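PDB 5FQ0: KDGF from Halomonas sp., which probably converts unsaturated uronate sugars released from pectin or alginate into open-chain keto forms, using a metal-binding cupin fold. Local coordinates for residues H12-V17 with Q22-A27. Sequence-based numbering, arbitrary orientation.
Sequences HDWQDV and QRKIVA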
loop_
_atom_site.group_PDB
_atom_site.type_symbol
_atom_site.label_atom_id
_atom_site.label_comp_id
_atom_site.label_asym_id
_atom_site.label_seq_id
_atom_site.Cartn_x
_atom_site.Cartn_y
_atom_site.Cartn_z
ATOM N N HIS B 12 -9.577 -9.860 -11.391
ATOM C CA HIS B 12 -9.912 -10.548 -10.130
ATOM C C HIS B 12 -11.270 -10.139 -9.542
ATOM O O HIS B 12 -11.613 -8.967 -9.537
ATOM C CB HIS B 12 -8.810 -10.298 -9.084
ATOM C CG HIS B 12 -7.455 -10.772 -9.518
ATOM N ND1 HIS B 12 -6.961 -12.014 -9.180
ATOM C CD2 HIS B 12 -6.516 -10.189 -10.298
ATOM C CE1 HIS B 12 -5.764 -12.169 -9.719
ATOM N NE2 HIS B 12 -5.468 -11.074 -10.404
ATOM N N ASP B 13 -12.019 -11.119 -9.037
ATOM C CA ASP B 13 -13.316 -10.897 -8.382
ATOM C C ASP B 13 -13.141 -10.447 -6.946
ATOM O O ASP B 13 -12.162 -10.838 -6.294
ATOM C CB ASP B 13 -14.118 -12.234 -8.318
ATOM C CG ASP B 13 -14.477 -12.805 -9.695
ATOM O OD1 ASP B 13 -14.477 -12.101 -10.732
ATOM O OD2 ASP B 13 -14.813 -14.000 -9.716
ATOM N N TRP B 14 -14.105 -9.694 -6.411
ATOM C CA TRP B 14 -14.127 -9.458 -4.967
ATOM C C TRP B 14 -14.477 -10.750 -4.228
ATOM O O TRP B 14 -15.260 -11.537 -4.722
ATOM C CB TRP B 14 -15.156 -8.391 -4.595
ATOM C CG TRP B 14 -14.810 -7.027 -5.100
ATOM C CD1 TRP B 14 -15.366 -6.404 -6.159
ATOM C CD2 TRP B 14 -13.828 -6.126 -4.564
ATOM N NE1 TRP B 14 -14.794 -5.159 -6.327
ATOM C CE2 TRP B 14 -13.850 -4.966 -5.358
ATOM C CE3 TRP B 14 -12.944 -6.183 -3.489
ATOM C CZ2 TRP B 14 -13.006 -3.854 -5.110
ATOM C CZ3 TRP B 14 -12.094 -5.077 -3.244
ATOM C CH2 TRP B 14 -12.133 -3.949 -4.052
ATOM N N GLN B 15 -13.879 -10.946 -3.052
ATOM C CA GLN B 15 -14.116 -12.115 -2.208
ATOM C C GLN B 15 -14.818 -11.622 -0.953
ATOM O O GLN B 15 -14.387 -10.635 -0.368
ATOM C CB GLN B 15 -12.781 -12.784 -1.795
ATOM C CG GLN B 15 -11.901 -13.270 -2.947
ATOM C CD GLN B 15 -12.624 -14.270 -3.842
ATOM O OE1 GLN B 15 -13.313 -15.170 -3.354
ATOM N NE2 GLN B 15 -12.516 -14.083 -5.159
ATOM N N ASP B 16 -15.871 -12.307 -0.523
ATOM C CA ASP B 16 -16.569 -11.922 0.709
ATOM C C ASP B 16 -15.718 -12.182 1.942
ATOM O O ASP B 16 -15.100 -13.217 2.054
ATOM C CB ASP B 16 -17.870 -12.682 0.825
ATOM C CG ASP B 16 -18.861 -12.245 -0.204
ATOM O OD1 ASP B 16 -18.947 -11.031 -0.446
ATOM O OD2 ASP B 16 -19.526 -13.096 -0.799
ATOM N N VAL B 17 -15.648 -11.215 2.840
ATOM C CA VAL B 17 -14.927 -11.396 4.077
ATOM C C VAL B 17 -15.987 -11.647 5.130
ATOM O O VAL B 17 -16.019 -12.733 5.714
ATOM C CB VAL B 17 -14.086 -10.159 4.434
ATOM C CG1 VAL B 17 -13.417 -10.341 5.800
ATOM C CG2 VAL B 17 -13.067 -9.871 3.332
ATOM N N GLN B 22 -15.714 -6.874 1.592
ATOM C CA GLN B 22 -15.106 -7.724 0.556
ATOM C C GLN B 22 -13.629 -7.381 0.367
ATOM O O GLN B 22 -13.177 -6.276 0.745
ATOM C CB GLN B 22 -15.822 -7.516 -0.769
ATOM C CG GLN B 22 -17.292 -7.914 -0.725
ATOM C CD GLN B 22 -17.881 -7.967 -2.113
ATOM O OE1 GLN B 22 -17.762 -7.024 -2.885
ATOM N NE2 GLN B 22 -18.459 -9.089 -2.453
ATOM N N ARG B 23 -12.873 -8.292 -0.249
ATOM C CA ARG B 23 -11.467 -8.014 -0.492
ATOM C C ARG B 23 -10.913 -8.688 -1.708
ATOM O O ARG B 23 -11.515 -9.601 -2.245
ATOM C CB ARG B 23 -10.603 -8.400 0.714
ATOM C CG ARG B 23 -10.344 -9.880 0.885
ATOM C CD ARG B 23 -9.430 -10.049 2.096
ATOM N NE ARG B 23 -9.431 -11.444 2.486
ATOM C CZ ARG B 23 -9.617 -11.897 3.715
ATOM N NH1 ARG B 23 -9.755 -11.073 4.741
ATOM N NH2 ARG B 23 -9.623 -13.196 3.909
ATOM N N LYS B 24 -9.754 -8.223 -2.130
ATOM C CA LYS B 24 -8.946 -8.950 -3.105
ATOM C C LYS B 24 -7.511 -9.000 -2.559
ATOM O O LYS B 24 -6.962 -7.943 -2.164
ATOM C CB LYS B 24 -8.931 -8.238 -4.442
ATOM C CG LYS B 24 -10.301 -7.970 -5.067
ATOM C CD LYS B 24 -10.113 -7.422 -6.478
ATOM C CE LYS B 24 -11.437 -6.910 -7.065
ATOM N NZ LYS B 24 -11.320 -6.560 -8.519
ATOM N N ILE B 25 -6.912 -10.191 -2.559
ATOM C CA ILE B 25 -5.495 -10.347 -2.206
ATOM C C ILE B 25 -4.702 -9.790 -3.384
ATOM O O ILE B 25 -4.807 -10.312 -4.464
ATOM C CB ILE B 25 -5.089 -11.831 -2.027
ATOM C CG1 ILE B 25 -6.014 -12.555 -1.010
ATOM C CG2 ILE B 25 -3.586 -11.936 -1.656
ATOM C CD1 ILE B 25 -6.007 -11.940 0.355
ATOM N N VAL B 26 -3.965 -8.707 -3.182
ATOM C CA VAL B 26 -3.265 -8.020 -4.264
ATOM C C VAL B 26 -1.959 -8.761 -4.650
ATOM O O VAL B 26 -1.808 -9.222 -5.781
ATOM C CB VAL B 26 -3.072 -6.518 -3.911
ATOM C CG1 VAL B 26 -2.096 -5.842 -4.844
ATOM C CG2 VAL B 26 -4.441 -5.797 -3.941
ATOM N N ALA B 27 -1.041 -8.907 -3.696
ATOM C CA ALA B 27 0.273 -9.522 -3.984
ATOM C C ALA B 27 0.905 -9.895 -2.644
ATOM O O ALA B 27 0.568 -9.316 -1.587
ATOM C CB ALA B 27 1.189 -8.562 -4.758
#
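Gln15 and Arg23 form a hydrogen-bonded antiparallel pair in the beta hairpin of strands 15-18 and 21-29, at the margin of the larger sheet of this cupin fold. Gln15 N reaches Arg23 O at 2.8 Å, and Arg23 N returns to Gln15 O at 2.8 Å. Asp16 and Gln22 follow as a non-hydrogen-bonded pair. The short segments, at 122°, splay well away from strict antiparallel, and residues 12-14 lead into the strand as loop. On its other edge strand 21-29 pairs with strand 32-39.

On the face bearing Asp16 and Gln22, these two side chains run side by side. Gln22 NE2 donates nearly straight to Asp16 OD1 (2.8 Å), meeting it on the syn side but 33° out of the carboxylate plane. The other amide end, OE1, bonds to Lys38 and sits 3.4 Å from Trp14 CB. On the Gln15 and Arg23 face, Val17 CG2 packs 3.7 Å from Arg23 CG and lies over one face of the guanidinium, whose NH1 makes a weak hydrogen bond to a bound citrate.

With CG anti to its carbonyl carbon (chi1 -67°), Trp14 brings its indole across the extended Lys24 chain at about a right angle. Lys24 CE stands over the five-membered ring, 3.6 Å from its centroid, in a CH-pi contact, and Lys24 NZ, 4.5 Å from the same centroid, adds a cation-pi contact over that face; Arg23 CA lies in plane at the ring edge. With an alanine in place of Trp14, the Lys24 methylenes would probably lose their aromatic platform and the ammonium its cation-pi partner, leaving NZ anchored by its hydrogen bonds. Those go to Asn9 OD1 and to the loop carbonyl His12 O, which Lys24 NZ meets at 2.6 Å, tilted from the carbonyl plane.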